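Local coordinates for periplasmic binding protein (Veillonella parvula, PDB 4OVK), which probably captures a solute outside the membrane and delivers it to an ABC transporter, as periplasmic binding proteins do, at residues S241-Q249 and A262-K270; A172-Y183 and I202-A211. One frame throughout, in Å; residues are numbered along the deposited sequence. Where two conformers were deposited one is given.

Contact 1: residues S241-Q249 and A262-K270; sequences SIRPDDIYQ and AVKTHRVYK
The edge strand 268-270 of a four-stranded parallel sheet, with the Schellman turn that leads into it, meets the short helix 244-248, and Y248, V268 and K270 carry much of the contact. The Y248 ring stands against the turn: H266 directs its edge at one face in an edge-to-face pair, ND1 lying 3.4 Å above the ring plane and over its centre, with the planes at 51°. At the phenol end, V268 N donates to Y248 OH over 3.2 Å, and a water 2.6 Å from Y248 OH carries on to V268 O. V268 CG2 touches Y248 CE1 at 3.6 Å, the side chains running past each other in opposite directions. I247 and V263 cross nearly at right angles, their CG2 methyls tightly packed at 3.5 Å. P244 lays its CG 3.4 Å from V268 O. Beyond it the K270 chain, bent at chi2 (73°), brings NZ to I242 O at 2.8 Å; the same ammonium also reaches the S237 and D240 carbonyls, so three backbone oxygens grip it. L236 of the adjacent strand 233-236 touches P244 and V268, I335 of helix 333-336 touches P244, and L252 and W257 touch I247.

Contact 2: residues A172-Y183 and I202-A211; sequences ASALPNKPKVLY and ITMTGGENAA
With V181 CG1 opposite the backbone N (chi1 -175°) and I202 CG1 opposite the carbonyl carbon (chi1 -74°), the two branched side chains meet at a slant, V181 CG1 resting 3.7 Å from I202 CD1. On the other face of the strand, K180 runs straight as far as CD and lays CG 3.6 Å from A210 CB; its NZ goes on to the W229 carbonyl. The backbones pair in parallel: E208 N donates to P179 O, V181 N returns a bond to E208 O almost in line with the carbonyl (2.8 Å, 178° at the oxygen), and A210 N reaches V181 O from above the V181 carbonyl plane. K178 spans the loop before the strand. Its CB is 3.2 Å from G206 O, and a bend at chi3 takes NZ to S173 O at 2.6 Å and to a water that also bonds T203 O and G207 O. A leucine here would probably leave S173 O and that water without their ammonium partner, loosening the tie between the loop and the helix end. A172 CB sits 3.6 Å from G206 CA, where any side chain on the glycine would clash. G206, with positive phi, closes helix 197-204 in a Schellman motif, and strand 180-184, helix 197-204 and strand 208-209 form a beta-alpha-beta crossover at the edge of a parallel sheet in an alpha/beta domain.

In the fold
Coming from the N terminus, the chain first builds the sheet that contains strand 104-108, then passes through helix 150-170 into the second parallel sheet, to which both contacts belong. Contact 2 closes first, when the chain leaves strand 180-184, runs through strand 190-192 and helix 197-204, and returns as edge strand 208-209. Helix 223-229 and strand 233-236 follow, and contact 1 then closes a shorter loop ending in strand 268-270, the opposite edge. The two loops lie in series, neither nested nor crossed. Their centres are about 19 Å apart, and their nearest atoms, about 6 Å apart, do not touch. Strand 233-236 connects them, hydrogen-bonding to 180-184 on one side and 268-270 on the other.

Contact 1: residues S241-Q249 and A262-K270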
loop_
_atom_site.group_PDB
_atom_site.type_symbol
_atom_site.label_atom_id
_atom_site.label_comp_id
_atom_site.label_asym_id
_atom_site.label_seq_id
_atom_site.Cartn_x
_atom_site.Cartn_y
_atom_site.Cartn_z
ATOM N N SER A 241 3.419 -14.386 -7.269
ATOM C CA SER A 241 4.869 -14.585 -7.412
ATOM C C SER A 241 5.433 -14.175 -8.774
ATOM O O SER A 241 6.638 -14.204 -8.949
ATOM C CB SER A 241 5.226 -16.061 -7.189
ATOM O OG SER A 241 4.877 -16.859 -8.335
ATOM N N ILE A 242 4.582 -13.819 -9.735
ATOM C CA ILE A 242 5.034 -13.561 -11.101
ATOM C C ILE A 242 6.176 -12.533 -11.143
ATOM O O ILE A 242 6.145 -11.505 -10.461
ATOM C CB ILE A 242 3.857 -13.166 -12.017
ATOM C CG1 ILE A 242 4.288 -13.127 -13.490
ATOM C CG2 ILE A 242 3.248 -11.842 -11.581
ATOM C CD1 ILE A 242 3.131 -12.882 -14.438
ATOM N N ARG A 243 7.207 -12.846 -11.916
ATOM C CA ARG A 243 8.360 -11.972 -12.072
ATOM C C ARG A 243 8.666 -11.782 -13.545
ATOM O O ARG A 243 8.153 -12.522 -14.362
ATOM C CB ARG A 243 9.558 -12.567 -11.342
ATOM C CG ARG A 243 9.445 -12.327 -9.859
ATOM C CD ARG A 243 10.589 -12.912 -9.087
ATOM N NE ARG A 243 10.459 -12.532 -7.691
ATOM C CZ ARG A 243 11.356 -12.804 -6.759
ATOM N NH1 ARG A 243 12.457 -13.457 -7.075
ATOM N NH2 ARG A 243 11.153 -12.407 -5.509
ATOM N N PRO A 244 9.490 -10.776 -13.894
ATOM C CA PRO A 244 9.700 -10.494 -15.322
ATOM C C PRO A 244 10.208 -11.671 -16.181
ATOM O O PRO A 244 9.744 -11.854 -17.305
ATOM C CB PRO A 244 10.718 -9.355 -15.295
ATOM C CG PRO A 244 10.447 -8.657 -13.995
ATOM C CD PRO A 244 10.173 -9.786 -13.043
ATOM N N ASP A 245 11.149 -12.451 -15.670
ATOM C CA ASP A 245 11.666 -13.587 -16.429
ATOM C C ASP A 245 10.588 -14.644 -16.740
ATOM O O ASP A 245 10.724 -15.390 -17.712
ATOM C CB ASP A 245 12.887 -14.208 -15.733
ATOM C CG ASP A 245 14.174 -13.406 -15.956
ATOM O OD1 ASP A 245 14.189 -12.465 -16.785
ATOM O OD2 ASP A 245 15.188 -13.724 -15.296
ATOM N N ASP A 246 9.506 -14.684 -15.956
ATOM C CA ASP A 246 8.357 -15.571 -16.275
ATOM C C ASP A 246 7.667 -15.188 -17.590
ATOM O O ASP A 246 7.185 -16.051 -18.341
ATOM C CB ASP A 246 7.328 -15.546 -15.141
ATOM C CG ASP A 246 7.910 -16.014 -13.801
ATOM O OD1 ASP A 246 8.883 -16.820 -13.813
ATOM O OD2 ASP A 246 7.398 -15.575 -12.738
ATOM N N ILE A 247 7.624 -13.889 -17.856
ATOM C CA ILE A 247 7.077 -13.360 -19.097
ATOM C C ILE A 247 8.114 -13.488 -20.224
ATOM O O ILE A 247 7.802 -13.976 -21.302
ATOM C CB ILE A 247 6.674 -11.872 -18.936
ATOM C CG1 ILE A 247 5.547 -11.682 -17.909
ATOM C CG2 ILE A 247 6.292 -11.259 -20.276
ATOM C CD1 ILE A 247 4.217 -12.307 -18.252
ATOM N N TYR A 248 9.346 -13.046 -19.971
ATOM C CA TYR A 248 10.398 -13.091 -20.998
ATOM C C TYR A 248 10.649 -14.504 -21.537
ATOM O O TYR A 248 10.908 -14.684 -22.731
ATOM C CB TYR A 248 11.720 -12.516 -20.453
ATOM C CG TYR A 248 11.682 -11.041 -20.082
ATOM C CD1 TYR A 248 11.011 -10.110 -20.875
ATOM C CD2 TYR A 248 12.342 -10.574 -18.950
ATOM C CE1 TYR A 248 10.984 -8.766 -20.534
ATOM C CE2 TYR A 248 12.326 -9.230 -18.600
ATOM C CZ TYR A 248 11.646 -8.330 -19.391
ATOM O OH TYR A 248 11.649 -6.993 -19.069
ATOM N N GLN A 249 10.572 -15.505 -20.657
ATOM C CA GLN A 249 10.809 -16.896 -21.046
ATOM C C GLN A 249 9.524 -17.704 -21.283
ATOM O O GLN A 249 9.569 -18.933 -21.380
ATOM C CB GLN A 249 11.671 -17.582 -19.996
ATOM C CG GLN A 249 13.008 -16.900 -19.745
ATOM C CD GLN A 249 13.972 -17.792 -18.979
ATOM O OE1 GLN A 249 13.999 -19.015 -19.172
ATOM N NE2 GLN A 249 14.770 -17.189 -18.109
ATOM N N ALA A 262 6.301 -4.309 -24.805
ATOM C CA ALA A 262 6.946 -4.320 -23.480
ATOM C C ALA A 262 7.888 -5.505 -23.297
ATOM O O ALA A 262 8.901 -5.391 -22.620
ATOM C CB ALA A 262 5.909 -4.300 -22.351
ATOM N N VAL A 263 7.552 -6.638 -23.910
ATOM C CA VAL A 263 8.342 -7.851 -23.767
ATOM C C VAL A 263 9.571 -7.796 -24.674
ATOM O O VAL A 263 10.687 -8.102 -24.242
ATOM C CB VAL A 263 7.482 -9.101 -24.032
ATOM C CG1 VAL A 263 8.318 -10.372 -23.917
ATOM C CG2 VAL A 263 6.320 -9.138 -23.049
ATOM N N LYS A 264 9.371 -7.384 -25.922
ATOM C CA LYS A 264 10.475 -7.270 -26.882
ATOM C C LYS A 264 11.512 -6.222 -26.468
ATOM O O LYS A 264 12.709 -6.391 -26.731
ATOM C CB LYS A 264 9.929 -6.969 -28.282
ATOM C CG LYS A 264 9.092 -8.108 -28.853
ATOM C CD LYS A 264 8.759 -7.897 -30.323
ATOM C CE LYS A 264 7.702 -6.824 -30.514
ATOM N NZ LYS A 264 7.535 -6.465 -31.949
ATOM N N THR A 265 11.051 -5.153 -25.813
ATOM C CA THR A 265 11.927 -4.067 -25.356
ATOM C C THR A 265 12.344 -4.194 -23.887
ATOM O O THR A 265 12.975 -3.282 -23.354
ATOM C CB THR A 265 11.264 -2.684 -25.567
ATOM O OG1 THR A 265 10.013 -2.623 -24.873
ATOM C CG2 THR A 265 11.037 -2.413 -27.067
ATOM N N HIS A 266 11.979 -5.307 -23.238
ATOM C CA HIS A 266 12.385 -5.602 -21.858
ATOM C C HIS A 266 11.972 -4.487 -20.891
ATOM O O HIS A 266 12.793 -3.935 -20.134
ATOM C CB HIS A 266 13.887 -5.916 -21.756
ATOM C CG HIS A 266 14.281 -7.190 -22.440
ATOM N ND1 HIS A 266 14.222 -8.419 -21.818
ATOM C CD2 HIS A 266 14.729 -7.427 -23.695
ATOM C CE1 HIS A 266 14.615 -9.359 -22.658
ATOM N NE2 HIS A 266 14.929 -8.782 -23.805
ATOM N N ARG A 267 10.684 -4.174 -20.942
ATOM C CA ARG A 267 10.070 -3.174 -20.080
ATOM C C ARG A 267 8.934 -3.819 -19.267
ATOM O O ARG A 267 7.806 -3.293 -19.191
ATOM C CB ARG A 267 9.582 -1.999 -20.935
ATOM C CG ARG A 267 10.722 -1.274 -21.667
ATOM C CD ARG A 267 10.479 0.222 -21.729
ATOM N NE ARG A 267 10.670 0.835 -20.416
ATOM C CZ ARG A 267 10.296 2.070 -20.082
ATOM N NH1 ARG A 267 10.518 2.511 -18.846
ATOM N NH2 ARG A 267 9.692 2.859 -20.962
ATOM N N VAL A 268 9.256 -4.970 -18.672
ATOM C CA VAL A 268 8.386 -5.683 -17.722
ATOM C C VAL A 268 9.018 -5.571 -16.346
ATOM O O VAL A 268 10.154 -6.022 -16.122
ATOM C CB VAL A 268 8.233 -7.177 -18.062
ATOM C CG1 VAL A 268 7.245 -7.858 -17.114
ATOM C CG2 VAL A 268 7.808 -7.375 -19.508
ATOM N N TYR A 269 8.283 -4.968 -15.422
ATOM C CA TYR A 269 8.825 -4.591 -14.120
ATOM C C TYR A 269 7.962 -5.092 -12.974
ATOM O O TYR A 269 6.750 -4.868 -12.975
ATOM C CB TYR A 269 8.885 -3.081 -14.015
ATOM C CG TYR A 269 9.681 -2.405 -15.113
ATOM C CD1 TYR A 269 11.062 -2.471 -15.132
ATOM C CD2 TYR A 269 9.042 -1.700 -16.129
ATOM C CE1 TYR A 269 11.793 -1.834 -16.137
ATOM C CE2 TYR A 269 9.754 -1.060 -17.117
ATOM C CZ TYR A 269 11.134 -1.135 -17.125
ATOM O OH TYR A 269 11.849 -0.491 -18.125
ATOM N N LYS A 270 8.593 -5.726 -11.988
ATOM C CA LYS A 270 7.914 -6.062 -10.729
ATOM C C LYS A 270 7.758 -4.838 -9.816
ATOM O O LYS A 270 8.735 -4.144 -9.489
ATOM C CB LYS A 270 8.692 -7.151 -10.002
ATOM C CG LYS A 270 8.063 -7.689 -8.720
ATOM C CD LYS A 270 6.860 -8.559 -9.006
ATOM C CE LYS A 270 6.594 -9.522 -7.867
ATOM N NZ LYS A 270 5.351 -10.297 -8.074
HETATM O O HOH W 1 12.781 -6.152 -16.867
#

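Contact 2: residues A172-Y183 and I202-A211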
loop_
_atom_site.group_PDB
_atom_site.type_symbol
_atom_site.label_atom_id
_atom_site.label_comp_id
_atom_site.label_asym_id
_atom_site.label_seq_id
_atom_site.Cartn_x
_atom_site.Cartn_y
_atom_site.Cartn_z
ATOM N N ALA A 172 1.616 15.423 -15.808
ATOM C CA ALA A 172 2.052 14.486 -16.854
ATOM C C ALA A 172 0.888 13.876 -17.634
ATOM O O ALA A 172 1.078 13.392 -18.735
ATOM C CB ALA A 172 2.908 13.380 -16.245
ATOM N N SER A 173 -0.321 13.896 -17.071
ATOM C CA SER A 173 -1.475 13.335 -17.774
ATOM C C SER A 173 -1.826 14.144 -19.011
ATOM O O SER A 173 -2.538 13.657 -19.888
ATOM C CB SER A 173 -2.692 13.250 -16.852
ATOM O OG SER A 173 -3.030 14.524 -16.367
ATOM N N ALA A 174 -1.326 15.379 -19.082
ATOM C CA ALA A 174 -1.597 16.256 -20.205
ATOM C C ALA A 174 -0.633 16.033 -21.378
ATOM O O ALA A 174 -0.851 16.571 -22.459
ATOM C CB ALA A 174 -1.536 17.710 -19.747
ATOM N N LEU A 175 0.419 15.243 -21.182
ATOM C CA LEU A 175 1.409 15.036 -22.240
ATOM C C LEU A 175 0.822 14.244 -23.404
ATOM O O LEU A 175 -0.053 13.394 -23.225
ATOM C CB LEU A 175 2.656 14.313 -21.714
ATOM C CG LEU A 175 3.515 15.054 -20.684
ATOM C CD1 LEU A 175 4.501 14.097 -20.015
ATOM C CD2 LEU A 175 4.242 16.237 -21.310
ATOM N N PRO A 176 1.296 14.531 -24.611
ATOM C CA PRO A 176 0.899 13.763 -25.787
ATOM C C PRO A 176 1.737 12.484 -25.937
ATOM O O PRO A 176 2.813 12.387 -25.352
ATOM C CB PRO A 176 1.178 14.736 -26.927
ATOM C CG PRO A 176 2.332 15.562 -26.445
ATOM C CD PRO A 176 2.251 15.607 -24.941
ATOM N N ASN A 177 1.247 11.526 -26.720
ATOM C CA ASN A 177 1.972 10.266 -27.017
ATOM C C ASN A 177 2.473 9.458 -25.790
ATOM O O ASN A 177 3.602 8.964 -25.759
ATOM C CB ASN A 177 3.107 10.515 -28.041
ATOM C CG ASN A 177 4.220 11.410 -27.504
ATOM O OD1 ASN A 177 4.870 11.086 -26.506
ATOM N ND2 ASN A 177 4.451 12.541 -28.176
ATOM N N LYS A 178 1.607 9.282 -24.803
ATOM C CA LYS A 178 1.979 8.590 -23.562
ATOM C C LYS A 178 2.229 7.089 -23.773
ATOM O O LYS A 178 1.543 6.470 -24.581
ATOM C CB LYS A 178 0.859 8.777 -22.549
ATOM C CG LYS A 178 0.544 10.231 -22.227
ATOM C CD LYS A 178 -0.595 10.338 -21.227
ATOM C CE LYS A 178 -1.669 11.299 -21.680
ATOM N NZ LYS A 178 -2.814 11.229 -20.741
ATOM N N PRO A 179 3.205 6.493 -23.048
ATOM C CA PRO A 179 3.393 5.039 -23.145
ATOM C C PRO A 179 2.161 4.295 -22.638
ATOM O O PRO A 179 1.544 4.735 -21.664
ATOM C CB PRO A 179 4.588 4.751 -22.221
ATOM C CG PRO A 179 5.232 6.062 -21.973
ATOM C CD PRO A 179 4.165 7.110 -22.117
ATOM N N LYS A 180 1.806 3.198 -23.304
ATOM C CA LYS A 180 0.691 2.360 -22.879
ATOM C C LYS A 180 1.158 1.366 -21.817
ATOM O O LYS A 180 2.093 0.597 -22.044
ATOM C CB LYS A 180 0.094 1.623 -24.069
ATOM C CG LYS A 180 -1.220 0.928 -23.751
ATOM C CD LYS A 180 -1.807 0.214 -24.961
ATOM C CE LYS A 180 -2.145 1.172 -26.092
ATOM N NZ LYS A 180 -3.020 0.499 -27.084
ATOM N N VAL A 181 0.488 1.389 -20.665
ATOM C CA VAL A 181 0.923 0.639 -19.482
ATOM C C VAL A 181 -0.159 -0.336 -19.052
ATOM O O VAL A 181 -1.337 0.048 -18.934
ATOM C CB VAL A 181 1.239 1.569 -18.285
ATOM C CG1 VAL A 181 1.806 0.771 -17.118
ATOM C CG2 VAL A 181 2.191 2.696 -18.690
ATOM N N LEU A 182 0.258 -1.584 -18.821
ATOM C CA LEU A 182 -0.608 -2.655 -18.321
ATOM C C LEU A 182 -0.146 -3.020 -16.909
ATOM O O LEU A 182 1.046 -3.278 -16.687
ATOM C CB LEU A 182 -0.488 -3.891 -19.207
ATOM C CG LEU A 182 -1.393 -5.065 -18.811
ATOM C CD1 LEU A 182 -2.853 -4.698 -19.033
ATOM C CD2 LEU A 182 -1.018 -6.307 -19.596
ATOM N N TYR A 183 -1.078 -3.036 -15.956
ATOM C CA TYR A 183 -0.777 -3.488 -14.605
ATOM C C TYR A 183 -1.341 -4.907 -14.475
ATOM O O TYR A 183 -2.550 -5.102 -14.382
ATOM C CB TYR A 183 -1.374 -2.521 -13.574
ATOM C CG TYR A 183 -0.590 -2.393 -12.264
ATOM C CD1 TYR A 183 -0.428 -3.473 -11.417
ATOM C CD2 TYR A 183 -0.021 -1.181 -11.883
ATOM C CE1 TYR A 183 0.268 -3.351 -10.216
ATOM C CE2 TYR A 183 0.692 -1.051 -10.701
ATOM C CZ TYR A 183 0.824 -2.136 -9.863
ATOM O OH TYR A 183 1.510 -2.001 -8.674
ATOM N N ILE A 202 -1.329 5.339 -12.945
ATOM C CA ILE A 202 -0.774 5.340 -14.311
ATOM C C ILE A 202 -1.039 6.688 -15.007
ATOM O O ILE A 202 -0.130 7.287 -15.622
ATOM C CB ILE A 202 -1.315 4.148 -15.138
ATOM C CG1 ILE A 202 -0.639 2.850 -14.678
ATOM C CG2 ILE A 202 -1.075 4.353 -16.634
ATOM C CD1 ILE A 202 -1.273 1.580 -15.213
ATOM N N THR A 203 -2.271 7.180 -14.881
ATOM C CA THR A 203 -2.653 8.445 -15.510
ATOM C C THR A 203 -1.861 9.603 -14.901
ATOM O O THR A 203 -1.342 10.440 -15.628
ATOM C CB THR A 203 -4.164 8.714 -15.362
ATOM O OG1 THR A 203 -4.900 7.731 -16.103
ATOM C CG2 THR A 203 -4.530 10.107 -15.877
HETATM N N MSE A 204 -1.750 9.640 -13.569
HETATM C CA MSE A 204 -1.087 10.756 -12.905
HETATM C C MSE A 204 0.385 10.804 -13.257
HETATM O O MSE A 204 0.984 11.872 -13.241
HETATM C CB MSE A 204 -1.285 10.675 -11.395
HETATM C CG MSE A 204 -0.656 11.844 -10.634
HETATM SE SE MSE A 204 -1.516 13.581 -11.055
HETATM C CE MSE A 204 -3.267 13.304 -10.183
ATOM N N THR A 205 0.982 9.659 -13.581
ATOM C CA THR A 205 2.409 9.610 -13.920
ATOM C C THR A 205 2.679 9.602 -15.432
ATOM O O THR A 205 3.800 9.332 -15.871
ATOM C CB THR A 205 3.098 8.424 -13.213
ATOM O OG1 THR A 205 2.467 7.194 -13.586
ATOM C CG2 THR A 205 3.013 8.602 -11.683
ATOM N N GLY A 206 1.659 9.933 -16.224
ATOM C CA GLY A 206 1.841 10.197 -17.652
ATOM C C GLY A 206 1.784 8.995 -18.574
ATOM O O GLY A 206 2.346 9.020 -19.679
ATOM N N GLY A 207 1.082 7.947 -18.143
ATOM C CA GLY A 207 0.877 6.780 -18.986
ATOM C C GLY A 207 -0.546 6.702 -19.490
ATOM O O GLY A 207 -1.458 7.352 -18.943
ATOM N N GLU A 208 -0.731 5.922 -20.551
ATOM C CA GLU A 208 -2.061 5.565 -21.020
ATOM C C GLU A 208 -2.351 4.184 -20.470
ATOM O O GLU A 208 -1.501 3.302 -20.529
ATOM C CB GLU A 208 -2.140 5.560 -22.551
ATOM C CG GLU A 208 -3.459 5.019 -23.097
ATOM C CD GLU A 208 -3.566 5.051 -24.613
ATOM O OE1 GLU A 208 -2.649 5.582 -25.287
ATOM O OE2 GLU A 208 -4.583 4.532 -25.137
ATOM N N ASN A 209 -3.553 3.993 -19.943
ATOM C CA ASN A 209 -3.979 2.684 -19.477
ATOM C C ASN A 209 -4.347 1.743 -20.620
ATOM O O ASN A 209 -5.344 1.960 -21.316
ATOM C CB ASN A 209 -5.165 2.850 -18.548
ATOM C CG ASN A 209 -4.746 3.354 -17.200
ATOM O OD1 ASN A 209 -4.026 2.663 -16.483
ATOM N ND2 ASN A 209 -5.163 4.569 -16.853
ATOM N N ALA A 210 -3.554 0.688 -20.795
ATOM C CA ALA A 210 -3.870 -0.363 -21.769
ATOM C C ALA A 210 -5.275 -0.927 -21.556
ATOM O O ALA A 210 -5.978 -1.202 -22.524
ATOM C CB ALA A 210 -2.841 -1.489 -21.706
ATOM N N ALA A 211 -5.672 -1.086 -20.289
ATOM C CA ALA A 211 -6.977 -1.664 -19.919
ATOM C C ALA A 211 -8.040 -0.603 -19.582
ATOM O O ALA A 211 -8.971 -0.860 -18.817
ATOM C CB ALA A 211 -6.792 -2.612 -18.749
HETATM O O HOH W 2 2.085 14.413 -13.172
HETATM O O HOH W 3 -1.047 14.401 -14.339
HETATM O O HOH W 4 -1.628 9.991 -18.335
HETATM O O HOH W 5 -3.965 -0.038 -17.631
#